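Local coordinates for protein Ceg4 (Legionella pneumophila subsp. pneumophila, PDB 6AOK) that removes phosphate from phosphotyrosine as a HAD-like phosphatase and, as a bacterial effector, attenuates activation of eukaryotic MAPK pathways, at residues A[13-18]-A[106-111]; A[39-44]-A[55-60]; A[87-92]-A[121-126]. All coordinates share one frame; numbering follows the deposited sequence. Where two conformers were deposited one is given.

Contact 1: residues A[13-18]-A[106-111]. With MG (magnesium ion), chain B.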
ATOM      1  N   VAL A  13      -9.157   2.823  12.632  1.00 17.94           N
ATOM      2  CA  VAL A  13      -9.123   1.871  11.526  1.00 16.94           C
ATOM      3  C   VAL A  13      -7.677   1.500  11.288  1.00 15.97           C
ATOM      4  O   VAL A  13      -6.780   2.359  11.356  1.00 19.17           O
ATOM      5  CB  VAL A  13      -9.739   2.449  10.237  1.00 19.10           C
ATOM      6  CG1 VAL A  13      -9.728   1.450   9.150  1.00 16.23           C
ATOM      7  CG2 VAL A  13     -11.142   2.989  10.498  1.00 21.40           C
ATOM      8  N   ILE A  14      -7.451   0.223  11.023  1.00 15.21           N
ATOM      9  CA  ILE A  14      -6.138  -0.269  10.633  1.00 14.33           C
ATOM     10  C   ILE A  14      -6.302  -0.943   9.288  1.00 13.65           C
ATOM     11  O   ILE A  14      -7.235  -1.710   9.097  1.00 16.66           O
ATOM     12  CB  ILE A  14      -5.555  -1.260  11.649  1.00 16.48           C
ATOM     13  CG1 ILE A  14      -5.480  -0.589  13.009  1.00 19.58           C
ATOM     14  CG2 ILE A  14      -4.114  -1.777  11.152  1.00 14.77           C
ATOM     15  CD1 ILE A  14      -5.255  -1.578  14.127  1.00 22.42           C
ATOM     16  N   ILE A  15      -5.410  -0.632   8.361  1.00 13.08           N
ATOM     17  CA  ILE A  15      -5.419  -1.219   7.039  1.00 12.51           C
ATOM     18  C   ILE A  15      -4.184  -2.096   6.902  1.00 12.73           C
ATOM     19  O   ILE A  15      -3.065  -1.651   7.175  1.00 14.00           O
ATOM     20  CB  ILE A  15      -5.455  -0.129   5.952  1.00 12.61           C
ATOM     21  CG1 ILE A  15      -6.741   0.682   6.084  1.00 20.51           C
ATOM     22  CG2 ILE A  15      -5.346  -0.769   4.552  1.00 12.09           C
ATOM     23  CD1 ILE A  15      -6.672   1.932   5.326  1.00 23.07           C
ATOM     24  N   PHE A  16      -4.380  -3.310   6.412  1.00 11.47           N
ATOM     25  CA  PHE A  16      -3.276  -4.143   5.969  1.00 10.87           C
ATOM     26  C   PHE A  16      -3.547  -4.385   4.510  1.00 11.45           C
ATOM     27  O   PHE A  16      -4.464  -5.155   4.191  1.00 12.70           O
ATOM     28  CB  PHE A  16      -3.217  -5.470   6.730  1.00 10.97           C
ATOM     29  CG  PHE A  16      -2.842  -5.305   8.165  1.00 13.84           C
ATOM     30  CD1 PHE A  16      -3.819  -5.330   9.160  1.00 16.01           C
ATOM     31  CD2 PHE A  16      -1.543  -5.079   8.520  1.00 14.09           C
ATOM     32  CE1 PHE A  16      -3.466  -5.177  10.491  1.00 12.44           C
ATOM     33  CE2 PHE A  16      -1.196  -4.858   9.822  1.00 11.71           C
ATOM     34  CZ  PHE A  16      -2.174  -4.910  10.811  1.00 12.51           C
ATOM     35  N   THR A  17      -2.740  -3.770   3.627  1.00 10.26           N
ATOM     36  CA  THR A  17      -3.002  -3.893   2.201  1.00 10.17           C
ATOM     37  C   THR A  17      -1.731  -4.358   1.497  1.00 10.05           C
ATOM     38  O   THR A  17      -0.622  -3.906   1.807  1.00 12.00           O
ATOM     39  CB  THR A  17      -3.497  -2.562   1.598  1.00 14.78           C
ATOM     40  OG1 THR A  17      -3.751  -2.745   0.212  1.00 14.53           O
ATOM     41  CG2 THR A  17      -2.452  -1.489   1.748  1.00 13.18           C
ATOM     42  N   ASP A  18      -1.897  -5.290   0.581  1.00  9.59           N
ATOM     43  CA  ASP A  18      -0.864  -5.616  -0.391  1.00 11.72           C
ATOM     44  C   ASP A  18      -0.569  -4.395  -1.282  1.00 11.82           C
ATOM     45  O   ASP A  18      -1.346  -3.434  -1.338  1.00 10.49           O
ATOM     46  CB  ASP A  18      -1.352  -6.819  -1.230  1.00 12.82           C
ATOM     47  CG  ASP A  18      -0.327  -7.271  -2.257  1.00 14.26           C
ATOM     48  OD1 ASP A  18       0.884  -7.396  -1.906  1.00 12.99           O
ATOM     49  OD2 ASP A  18      -0.748  -7.513  -3.408  1.00 16.41           O
ATOM     50  N   VAL A 106      -6.439   6.553  11.134  1.00 19.58           N
ATOM     51  CA  VAL A 106      -6.324   5.426  10.220  1.00 17.55           C
ATOM     52  C   VAL A 106      -4.853   5.048  10.124  1.00 21.70           C
ATOM     53  O   VAL A 106      -4.017   5.888   9.771  1.00 25.48           O
ATOM     54  CB  VAL A 106      -6.866   5.762   8.824  1.00 17.12           C
ATOM     55  CG1 VAL A 106      -6.685   4.535   7.923  1.00 17.16           C
ATOM     56  CG2 VAL A 106      -8.317   6.124   8.926  1.00 18.84           C
ATOM     57  N   THR A 107      -4.523   3.809  10.447  1.00 18.36           N
ATOM     58  CA  THR A 107      -3.149   3.340  10.309  1.00 17.43           C
ATOM     59  C   THR A 107      -3.022   2.502   9.044  1.00 15.81           C
ATOM     60  O   THR A 107      -3.737   1.517   8.870  1.00 16.47           O
ATOM     61  CB  THR A 107      -2.727   2.537  11.536  1.00 19.51           C
ATOM     62  OG1 THR A 107      -2.828   3.385  12.693  1.00 21.23           O
ATOM     63  CG2 THR A 107      -1.289   2.061  11.372  1.00 21.16           C
ATOM     64  N   VAL A 108      -2.124   2.903   8.153  1.00 12.86           N
ATOM     65  CA  VAL A 108      -1.971   2.274   6.848  1.00 14.63           C
ATOM     66  C   VAL A 108      -0.699   1.440   6.855  1.00 14.52           C
ATOM     67  O   VAL A 108       0.410   1.988   6.919  1.00 16.09           O
ATOM     68  CB  VAL A 108      -1.916   3.306   5.725  1.00 14.39           C
ATOM     69  CG1 VAL A 108      -1.924   2.595   4.419  1.00 14.44           C
ATOM     70  CG2 VAL A 108      -3.136   4.184   5.830  1.00 19.49           C
ATOM     71  N   ASN A 109      -0.860   0.119   6.781  1.00 11.86           N
ATOM     72  CA  ASN A 109       0.253  -0.815   6.688  1.00 12.51           C
ATOM     73  C   ASN A 109       0.202  -1.440   5.310  1.00 11.75           C
ATOM     74  O   ASN A 109      -0.773  -2.110   4.971  1.00 13.48           O
ATOM     75  CB  ASN A 109       0.160  -1.929   7.721  1.00 12.20           C
ATOM     76  CG  ASN A 109       0.068  -1.398   9.148  1.00 14.11           C
ATOM     77  OD1 ASN A 109       1.090  -0.968   9.730  1.00 12.78           O
ATOM     78  ND2 ASN A 109      -1.143  -1.419   9.733  1.00 14.69           N
ATOM     79  N   ILE A 110       1.284  -1.321   4.578  1.00  8.75           N
ATOM     80  CA  ILE A 110       1.445  -2.048   3.329  1.00  9.79           C
ATOM     81  C   ILE A 110       2.331  -3.259   3.607  1.00 11.75           C
ATOM     82  O   ILE A 110       3.428  -3.125   4.152  1.00 12.85           O
ATOM     83  CB  ILE A 110       2.062  -1.154   2.252  1.00 13.50           C
ATOM     84  CG1 ILE A 110       1.135   0.042   1.980  1.00 12.98           C
ATOM     85  CG2 ILE A 110       2.313  -2.020   0.957  1.00 11.14           C
ATOM     86  CD1 ILE A 110       1.746   1.063   0.968  1.00 17.30           C
ATOM     87  N   VAL A 111       1.848  -4.443   3.277  1.00  9.64           N
ATOM     88  CA  VAL A 111       2.554  -5.679   3.585  1.00 10.09           C
ATOM     89  C   VAL A 111       2.887  -6.334   2.256  1.00  9.23           C
ATOM     90  O   VAL A 111       1.986  -6.637   1.471  1.00 10.34           O
ATOM     91  CB  VAL A 111       1.685  -6.608   4.446  1.00 11.02           C
ATOM     92  CG1 VAL A 111       2.488  -7.783   4.957  1.00 10.38           C
ATOM     93  CG2 VAL A 111       0.969  -5.794   5.645  1.00 11.62           C
TER
HETATM   94 MG    MG B 301      -0.160  -8.629  -4.934  1.00 12.68          MG
HETATM   95  O   HOH W   1      -5.317   3.621  13.820  1.00 44.78           O
HETATM   96  O   HOH W   2       1.836  -8.734  -4.493  1.00 12.78           O
HETATM   97  O   HOH W   3      -0.282 -10.273  -3.626  1.00 13.56           O
HETATM   98  O   HOH W   4       0.113  -9.824  -6.656  1.00 14.13           O
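Phe16 and Asn109 lie side by side on one face of the sheet, pointing the same way. The phenyl and amide planes are 15° apart, and Asn109 ND2 comes 3.4 Å from Phe16 CE2. Asn109 CG is anti to its carbonyl carbon (chi1 -56°), which puts it beside the backbone N, near Phe16 CE2. ND2 also donates to Ile15 O at 3.2 Å. It sits above that carbonyl plane, while Asn109 N reaches the same oxygen from the opposite face. Two bonds therefore grip Ile15 O, and Arg151 holds Asn109 OD1. Val111 CG2 lies at the ring edge, 3.9 Å from Phe16 CD2.

On the other face, Ile15 CD1 packs on Val106 CG1 at 3.7 Å, and Thr17 CG2 lies beside Ile110 CG1. Helix 91-100 covers the Ile15 and Val106 part of this face.

The start of the pair is looser. Thr107 is partly exposed, and a water links its OG1 to Val13 O. That carbonyl also takes Thr107 N.

Backbone bonds of the parallel pair continue to Val111 N, which donates to Thr17 O. Just beyond, Asp18 OD2 binds magnesium at 2.0 Å, and OD1 pairs with Lys144. Asp20 O, Asp167 OD1 and three waters also bind the metal. A metal-binding aspartate at the C-terminal end of the central parallel strand is typical of the Rossmann-like HAD phosphatase core.

Contact 2: residues A[39-44]-A[55-60]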
ATOM      1  N   SER A  39      15.511  -1.103 -14.256  1.00 10.66           N
ATOM      2  CA  SER A  39      16.211   0.161 -14.529  1.00 10.90           C
ATOM      3  C   SER A  39      16.299   1.061 -13.307  1.00 11.45           C
ATOM      4  O   SER A  39      17.111   2.011 -13.294  1.00 11.24           O
ATOM      5  CB  SER A  39      15.518   0.920 -15.685  1.00 12.98           C
ATOM      6  OG  SER A  39      14.302   1.588 -15.235  1.00 12.51           O
ATOM      7  N   LEU A  40      15.480   0.810 -12.280  1.00 10.31           N
ATOM      8  CA  LEU A  40      15.563   1.619 -11.069  1.00 11.64           C
ATOM      9  C   LEU A  40      16.657   1.143 -10.122  1.00 12.94           C
ATOM     10  O   LEU A  40      16.868   1.777  -9.081  1.00 13.17           O
ATOM     11  CB  LEU A  40      14.230   1.595 -10.304  1.00 11.99           C
ATOM     12  CG  LEU A  40      12.983   1.997 -11.110  1.00 12.16           C
ATOM     13  CD1 LEU A  40      11.722   1.706 -10.332  1.00  9.79           C
ATOM     14  CD2 LEU A  40      13.056   3.507 -11.387  1.00 11.83           C
ATOM     15  N   LEU A  41      17.322   0.029 -10.412  1.00 11.92           N
ATOM     16  CA  LEU A  41      18.363  -0.477  -9.517  1.00 12.86           C
ATOM     17  C   LEU A  41      19.728   0.057  -9.940  1.00 14.77           C
ATOM     18  O   LEU A  41      20.027   0.142 -11.123  1.00 11.18           O
ATOM     19  CB  LEU A  41      18.368  -2.015  -9.508  1.00 10.07           C
ATOM     20  CG  LEU A  41      16.973  -2.642  -9.223  1.00  9.53           C
ATOM     21  CD1 LEU A  41      17.052  -4.207  -9.356  1.00 10.26           C
ATOM     22  CD2 LEU A  41      16.509  -2.270  -7.820  1.00 12.05           C
ATOM     23  N   GLN A  42      20.566   0.393  -8.959  1.00 13.43           N
ATOM     24  CA  GLN A  42      21.952   0.716  -9.257  1.00 15.24           C
ATOM     25  C   GLN A  42      22.605  -0.443 -10.007  1.00 14.93           C
ATOM     26  O   GLN A  42      22.330  -1.609  -9.720  1.00 14.28           O
ATOM     27  CB  GLN A  42      22.705   0.993  -7.947  1.00 14.08           C
ATOM     28  CG  GLN A  42      22.170   2.247  -7.228  1.00 15.68           C
ATOM     29  CD  GLN A  42      22.892   2.459  -5.914  1.00 18.98           C
ATOM     30  OE1 GLN A  42      24.097   2.210  -5.820  1.00 18.55           O
ATOM     31  NE2 GLN A  42      22.160   2.878  -4.887  1.00 17.93           N
ATOM     32  N   GLY A  43      23.444  -0.113 -10.983  1.00 13.22           N
ATOM     33  CA  GLY A  43      24.154  -1.130 -11.766  1.00 14.40           C
ATOM     34  C   GLY A  43      23.358  -1.745 -12.889  1.00 14.53           C
ATOM     35  O   GLY A  43      23.842  -2.691 -13.521  1.00 12.88           O
ATOM     36  N   TYR A  44      22.147  -1.232 -13.155  1.00 15.11           N
ATOM     37  CA  TYR A  44      21.288  -1.731 -14.215  1.00 12.32           C
ATOM     38  C   TYR A  44      21.997  -1.866 -15.543  1.00 14.03           C
ATOM     39  O   TYR A  44      22.691  -0.955 -15.998  1.00 15.24           O
ATOM     40  CB  TYR A  44      20.120  -0.754 -14.408  1.00 11.64           C
ATOM     41  CG  TYR A  44      19.299  -1.030 -15.642  1.00 12.16           C
ATOM     42  CD1 TYR A  44      18.548  -2.201 -15.738  1.00 13.07           C
ATOM     43  CD2 TYR A  44      19.197  -0.075 -16.662  1.00 14.63           C
ATOM     44  CE1 TYR A  44      17.708  -2.434 -16.830  1.00 14.25           C
ATOM     45  CE2 TYR A  44      18.383  -0.313 -17.788  1.00 16.38           C
ATOM     46  CZ  TYR A  44      17.628  -1.479 -17.846  1.00 16.72           C
ATOM     47  OH  TYR A  44      16.812  -1.739 -18.946  1.00 17.78           O
ATOM     48  N   THR A  55      19.222  -5.554  -4.227  1.00 13.80           N
ATOM     49  CA  THR A  55      20.152  -4.678  -4.929  1.00 11.97           C
ATOM     50  C   THR A  55      19.838  -3.216  -4.582  1.00 10.91           C
ATOM     51  O   THR A  55      18.666  -2.815  -4.640  1.00 12.79           O
ATOM     52  CB  THR A  55      20.037  -4.898  -6.441  1.00 13.58           C
ATOM     53  OG1 THR A  55      20.298  -6.279  -6.756  1.00 12.00           O
ATOM     54  CG2 THR A  55      21.066  -3.997  -7.201  1.00 12.62           C
ATOM     55  N   PRO A  56      20.835  -2.387  -4.242  1.00 12.01           N
ATOM     56  CA  PRO A  56      20.521  -1.000  -3.866  1.00 13.38           C
ATOM     57  C   PRO A  56      19.816  -0.270  -5.001  1.00 12.84           C
ATOM     58  O   PRO A  56      20.098  -0.467  -6.190  1.00 12.30           O
ATOM     59  CB  PRO A  56      21.898  -0.397  -3.542  1.00 15.92           C
ATOM     60  CG  PRO A  56      22.728  -1.597  -3.034  1.00 17.55           C
ATOM     61  CD  PRO A  56      22.256  -2.718  -3.982  1.00 12.44           C
HETATM   62  N   MSE A  57      18.831   0.524  -4.634  1.00 14.09           N
HETATM   63  CA  MSE A  57      18.040   1.237  -5.628  1.00 13.78           C
HETATM   64  C   MSE A  57      18.684   2.568  -5.938  1.00 12.37           C
HETATM   65  O   MSE A  57      19.418   3.122  -5.113  1.00 12.33           O
HETATM   66  CB  MSE A  57      16.597   1.446  -5.124  1.00 21.75           C
HETATM   67  CG  MSE A  57      15.651   1.947  -6.184  1.00 34.31           C
HETATM   68 SE   MSE A  57      13.777   1.429  -5.864  0.68 41.12          SE
HETATM   69  CE  MSE A  57      13.792  -0.431  -6.353  1.00 38.81           C
ATOM     70  N   LYS A  58      18.474   3.071  -7.161  1.00 11.39           N
ATOM     71  CA  LYS A  58      18.930   4.419  -7.484  1.00 13.50           C
ATOM     72  C   LYS A  58      18.308   5.420  -6.513  1.00 13.29           C
ATOM     73  O   LYS A  58      17.260   5.178  -5.911  1.00 16.67           O
ATOM     74  CB  LYS A  58      18.561   4.771  -8.935  1.00 12.19           C
ATOM     75  CG  LYS A  58      19.522   4.056  -9.930  1.00 13.81           C
ATOM     76  CD  LYS A  58      19.098   4.149 -11.359  1.00 16.91           C
ATOM     77  CE  LYS A  58      20.030   3.333 -12.287  1.00 18.04           C
ATOM     78  NZ  LYS A  58      19.453   3.392 -13.690  1.00 22.13           N
ATOM     79  N   ASP A  59      18.943   6.564  -6.392  1.00 13.42           N
ATOM     80  CA  ASP A  59      18.406   7.615  -5.527  1.00 16.01           C
ATOM     81  C   ASP A  59      16.959   7.947  -5.865  1.00 14.97           C
ATOM     82  O   ASP A  59      16.576   7.888  -7.046  1.00 14.74           O
ATOM     83  CB  ASP A  59      19.236   8.898  -5.647  1.00 17.63           C
ATOM     84  CG  ASP A  59      20.698   8.705  -5.208  1.00 21.64           C
ATOM     85  OD1 ASP A  59      20.876   8.283  -4.050  1.00 24.94           O
ATOM     86  OD2 ASP A  59      21.643   9.111  -5.939  1.00 23.26           O
ATOM     87  N   PRO A  60      16.155   8.386  -4.873  1.00 16.70           N
ATOM     88  CA  PRO A  60      14.752   8.732  -5.169  1.00 17.41           C
ATOM     89  C   PRO A  60      14.604   9.712  -6.310  1.00 17.27           C
ATOM     90  O   PRO A  60      13.676   9.543  -7.121  1.00 16.28           O
ATOM     91  CB  PRO A  60      14.256   9.345  -3.848  1.00 18.47           C
ATOM     92  CG  PRO A  60      15.117   8.650  -2.791  1.00 19.24           C
ATOM     93  CD  PRO A  60      16.481   8.525  -3.431  1.00 16.96           C
TER
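Lys58 and Gln42 tie together the two ends of one connection through polar bonds. Lys58 N donates to Leu40 O at 2.8 Å, and Gln42 N donates to Pro56 O at 2.9 Å. Both side chains add a bond of their own. The Lys58 chain is extended beyond CG and carries NZ to Ser39 O, at 2.7 Å and in the carbonyl plane. Gln42 NE2 donates to Met57 O at 2.8 Å. This bond is nearly straight, at 170°. Met57 O lies in the amide plane of Gln42, yet NE2 stands above the carbonyl plane of Met57.

A single backbone bridge, Leu41 with Met57, marks the centre of the contact. A type II beta turn starts at Leu41 and runs to Tyr44, with Gly43 at positive phi. The bridge joins the two ends of the irregular connection between helices 35-39 and 60-71. Asp59 is the N-cap residue of the second helix.

Apolar contacts lie around the bridge. Residue 57 is selenomethionine. The Met57 chain bends at chi3 (-75°), which brings Met57 CE within 3.6 Å of Leu41 CD2. The two side chains cross obliquely. Thr55 CG2 approaches Leu41 CB.

Other contacts are van der Waals contacts of the polar chains. The Gln42 side chain crosses the Pro56 ring at about a right angle, with Gln42 NE2 3.6 Å from Pro56 CB. The methylenes of Lys58 run past the carbonyls of Ser39 and Leu40, and Lys58 CE comes 3.4 Å from Leu41 O.

Around the contact, Leu40 packs on helix 60-71 and on Tyr118. Met57 also touches Tyr118 of helix 116-125.

Contact 3: residues A[87-92]-A[121-126]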
ATOM      1  N   PHE A  87       1.309  -0.425 -13.969  1.00 17.03           N
ATOM      2  CA  PHE A  87       2.316  -0.319 -12.911  1.00 17.26           C
ATOM      3  C   PHE A  87       1.934   0.663 -11.820  1.00 16.38           C
ATOM      4  O   PHE A  87       2.459   0.578 -10.700  1.00 17.26           O
ATOM      5  CB  PHE A  87       3.633   0.193 -13.454  1.00 23.03           C
ATOM      6  CG  PHE A  87       4.479  -0.837 -14.115  1.00 30.53           C
ATOM      7  CD1 PHE A  87       4.151  -1.312 -15.380  1.00 34.95           C
ATOM      8  CD2 PHE A  87       5.654  -1.284 -13.501  1.00 31.49           C
ATOM      9  CE1 PHE A  87       4.951  -2.236 -16.018  1.00 38.53           C
ATOM     10  CE2 PHE A  87       6.478  -2.216 -14.152  1.00 35.40           C
ATOM     11  CZ  PHE A  87       6.127  -2.678 -15.413  1.00 37.62           C
ATOM     12  N   LEU A  88       1.067   1.615 -12.126  1.00 16.18           N
ATOM     13  CA  LEU A  88       0.753   2.700 -11.213  1.00 13.56           C
ATOM     14  C   LEU A  88      -0.523   2.400 -10.418  1.00 16.53           C
ATOM     15  O   LEU A  88      -1.264   1.453 -10.712  1.00 19.22           O
ATOM     16  CB  LEU A  88       0.601   4.008 -11.999  1.00 17.98           C
ATOM     17  CG  LEU A  88       1.768   4.432 -12.882  1.00 15.05           C
ATOM     18  CD1 LEU A  88       1.356   5.684 -13.613  1.00 17.07           C
ATOM     19  CD2 LEU A  88       2.923   4.726 -11.965  1.00 14.02           C
HETATM   20  N   MSE A  89      -0.772   3.212  -9.400  1.00 14.64           N
HETATM   21  CA  MSE A  89      -2.045   3.185  -8.659  0.50 17.88           C
HETATM   22  C   MSE A  89      -3.149   3.722  -9.517  1.00 18.34           C
HETATM   23  O   MSE A  89      -2.924   4.683 -10.227  1.00 17.45           O
HETATM   24  CB  MSE A  89      -2.004   4.088  -7.433  0.50 19.99           C
HETATM   25  CG  MSE A  89      -1.204   3.650  -6.330  0.50 23.01           C
HETATM   26 SE   MSE A  89      -1.684   4.814  -4.849  0.40 25.99          SE
HETATM   27  CE  MSE A  89      -0.147   6.026  -5.032  0.50 24.71           C
ATOM     28  N   SER A  90      -4.363   3.177  -9.427  1.00 20.33           N
ATOM     29  CA  SER A  90      -5.480   3.790 -10.126  1.00 21.98           C
ATOM     30  C   SER A  90      -5.829   5.142  -9.485  1.00 20.25           C
ATOM     31  O   SER A  90      -5.518   5.392  -8.326  1.00 18.24           O
ATOM     32  CB  SER A  90      -6.716   2.882 -10.085  1.00 23.33           C
ATOM     33  OG  SER A  90      -7.136   2.691  -8.741  1.00 20.44           O
ATOM     34  N   PRO A  91      -6.495   6.013 -10.228  1.00 20.63           N
ATOM     35  CA  PRO A  91      -6.955   7.277  -9.648  1.00 21.68           C
ATOM     36  C   PRO A  91      -7.832   7.084  -8.429  1.00 22.25           C
ATOM     37  O   PRO A  91      -7.801   7.928  -7.516  1.00 20.51           O
ATOM     38  CB  PRO A  91      -7.763   7.910 -10.793  1.00 25.38           C
ATOM     39  CG  PRO A  91      -7.239   7.251 -12.054  1.00 24.92           C
ATOM     40  CD  PRO A  91      -6.867   5.858 -11.649  1.00 23.30           C
ATOM     41  N   GLU A  92      -8.659   6.018  -8.414  1.00 18.03           N
ATOM     42  CA  GLU A  92      -9.462   5.710  -7.233  1.00 18.13           C
ATOM     43  C   GLU A  92      -8.552   5.334  -6.067  1.00 16.39           C
ATOM     44  O   GLU A  92      -8.747   5.802  -4.935  1.00 16.28           O
ATOM     45  CB  GLU A  92     -10.448   4.583  -7.521  1.00 21.85           C
ATOM     46  CG  GLU A  92     -11.579   4.913  -8.515  1.00 27.27           C
ATOM     47  CD  GLU A  92     -11.157   4.754  -9.967  1.00 30.27           C
ATOM     48  OE1 GLU A  92      -9.963   4.518 -10.268  1.00 27.35           O
ATOM     49  OE2 GLU A  92     -12.050   4.867 -10.833  1.00 34.72           O
ATOM     50  N   ALA A 121       8.707   5.476  -4.104  1.00 10.93           N
ATOM     51  CA  ALA A 121       8.883   6.163  -5.389  1.00 13.51           C
ATOM     52  C   ALA A 121       7.577   6.214  -6.171  1.00 12.78           C
ATOM     53  O   ALA A 121       7.316   7.206  -6.854  1.00 12.79           O
ATOM     54  CB  ALA A 121       9.966   5.500  -6.236  1.00 12.37           C
ATOM     55  N   VAL A 122       6.756   5.151  -6.121  1.00 11.19           N
ATOM     56  CA  VAL A 122       5.474   5.185  -6.825  1.00 13.00           C
ATOM     57  C   VAL A 122       4.559   6.253  -6.235  1.00 14.03           C
ATOM     58  O   VAL A 122       3.923   7.029  -6.969  1.00 14.37           O
ATOM     59  CB  VAL A 122       4.778   3.806  -6.801  1.00 10.99           C
ATOM     60  CG1 VAL A 122       3.318   3.965  -7.374  1.00 10.43           C
ATOM     61  CG2 VAL A 122       5.606   2.794  -7.655  1.00 11.27           C
ATOM     62  N   PHE A 123       4.396   6.244  -4.903  1.00 11.25           N
ATOM     63  CA  PHE A 123       3.580   7.278  -4.252  1.00 10.28           C
ATOM     64  C   PHE A 123       4.105   8.661  -4.572  1.00 11.14           C
ATOM     65  O   PHE A 123       3.336   9.576  -4.864  1.00 13.37           O
ATOM     66  CB  PHE A 123       3.585   7.067  -2.719  1.00  9.92           C
ATOM     67  CG  PHE A 123       2.538   6.085  -2.234  1.00 13.40           C
ATOM     68  CD1 PHE A 123       2.811   4.708  -2.185  1.00 13.72           C
ATOM     69  CD2 PHE A 123       1.308   6.546  -1.805  1.00 12.72           C
ATOM     70  CE1 PHE A 123       1.879   3.812  -1.749  1.00 15.21           C
ATOM     71  CE2 PHE A 123       0.307   5.635  -1.383  1.00 16.58           C
ATOM     72  CZ  PHE A 123       0.588   4.275  -1.339  1.00 16.60           C
ATOM     73  N   LYS A 124       5.415   8.839  -4.520  1.00 11.45           N
ATOM     74  CA  LYS A 124       6.010  10.154  -4.815  1.00 14.87           C
ATOM     75  C   LYS A 124       5.717  10.573  -6.237  1.00 14.90           C
ATOM     76  O   LYS A 124       5.377  11.735  -6.498  1.00 16.30           O
ATOM     77  CB  LYS A 124       7.527  10.096  -4.592  1.00 17.46           C
ATOM     78  CG  LYS A 124       8.365  11.379  -4.882  1.00 24.95           C
ATOM     79  CD  LYS A 124       7.882  12.535  -4.055  1.00 31.30           C
ATOM     80  CE  LYS A 124       7.768  12.199  -2.563  1.00 34.23           C
ATOM     81  NZ  LYS A 124       7.043  13.311  -1.836  1.00 36.77           N
ATOM     82  N   TYR A 125       5.894   9.655  -7.184  1.00 12.83           N
ATOM     83  CA  TYR A 125       5.616  10.001  -8.571  1.00 13.58           C
ATOM     84  C   TYR A 125       4.168  10.440  -8.711  1.00 16.62           C
ATOM     85  O   TYR A 125       3.838  11.350  -9.516  1.00 14.63           O
ATOM     86  CB  TYR A 125       5.902   8.801  -9.476  1.00 13.53           C
ATOM     87  CG  TYR A 125       5.400   9.063 -10.877  1.00 14.46           C
ATOM     88  CD1 TYR A 125       5.976  10.073 -11.657  1.00 15.62           C
ATOM     89  CD2 TYR A 125       4.360   8.335 -11.401  1.00 14.41           C
ATOM     90  CE1 TYR A 125       5.499  10.358 -12.928  1.00 16.66           C
ATOM     91  CE2 TYR A 125       3.881   8.603 -12.670  1.00 15.52           C
ATOM     92  CZ  TYR A 125       4.438   9.621 -13.417  1.00 16.61           C
ATOM     93  OH  TYR A 125       3.940   9.927 -14.689  1.00 20.48           O
ATOM     94  N   GLN A 126       3.271   9.794  -7.945  1.00 12.89           N
ATOM     95  CA  GLN A 126       1.845  10.054  -8.121  1.00 13.38           C
ATOM     96  C   GLN A 126       1.320  11.154  -7.206  1.00 15.39           C
ATOM     97  O   GLN A 126       0.104  11.287  -7.039  1.00 16.92           O
ATOM     98  CB  GLN A 126       1.040   8.749  -7.996  1.00 14.40           C
ATOM     99  CG  GLN A 126       1.400   7.762  -9.182  1.00 12.74           C
ATOM    100  CD  GLN A 126       0.430   6.625  -9.292  1.00 13.26           C
ATOM    101  OE1 GLN A 126       0.717   5.498  -8.868  1.00 14.79           O
ATOM    102  NE2 GLN A 126      -0.740   6.902  -9.846  1.00 14.80           N
TER
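Gln126 and Met89 exchange two hydrogen bonds, and the side chain of Met89 runs on from there to Phe123. Residue 89 is selenomethionine with two deposited conformers. Met89 CB lies 3.4 Å from Gln126 OE1. CG stays near the same oxygen. In the conformer given, SE makes a Met-aromatic contact, oblique to the Phe123 ring. The chain bends at chi3 (-99°) and brings CE over a face of that ring, offset toward the rim. Met89 CE lies 3.8 Å from the centre of the Phe123 ring, a CH-pi contact, with CD2 its nearest atom. These SE and CE contacts are less certain than the backbone bonds.

The segments join the loop leading into helix 91-100 to the C-terminal end of helix 116-125, where Gln126 is the first residue to leave helical geometry. Its primary amide grips both backbone polar atoms of Met89. Met89 N donates to Gln126 OE1 at 2.8 Å, on a lone pair, and Gln126 NE2 donates to Met89 O at 3.1 Å.

Leu88 also touches this amide. Leu88 CB is 3.5 Å from Gln126 OE1. Its CD1 meets the Tyr125 ring at the edge, in plane, while Tyr125 OH bonds to Gly72 O.

Contact 2 closes first along the chain, nested inside the loop that contact 1 spans. Contact 3 opens after it, and its segments alternate with those of contact 1. Contact 1 is in the parallel sheet and carries the magnesium site. Helix 91-100, strand 106-111 and helix 116-125 follow one another. The centres of contacts 1 and 3 are about 17 Å apart. Contact 2 lies farther out, about 27 Å from contact 1 and about 19 Å from contact 3 between centres. Helix 116-125 bridges these regions of the phosphatase domain, the N-terminal part of a longer protein. Its Phe123 touches Ile110 of the sheet, and its Tyr118 touches Leu40 and Met57.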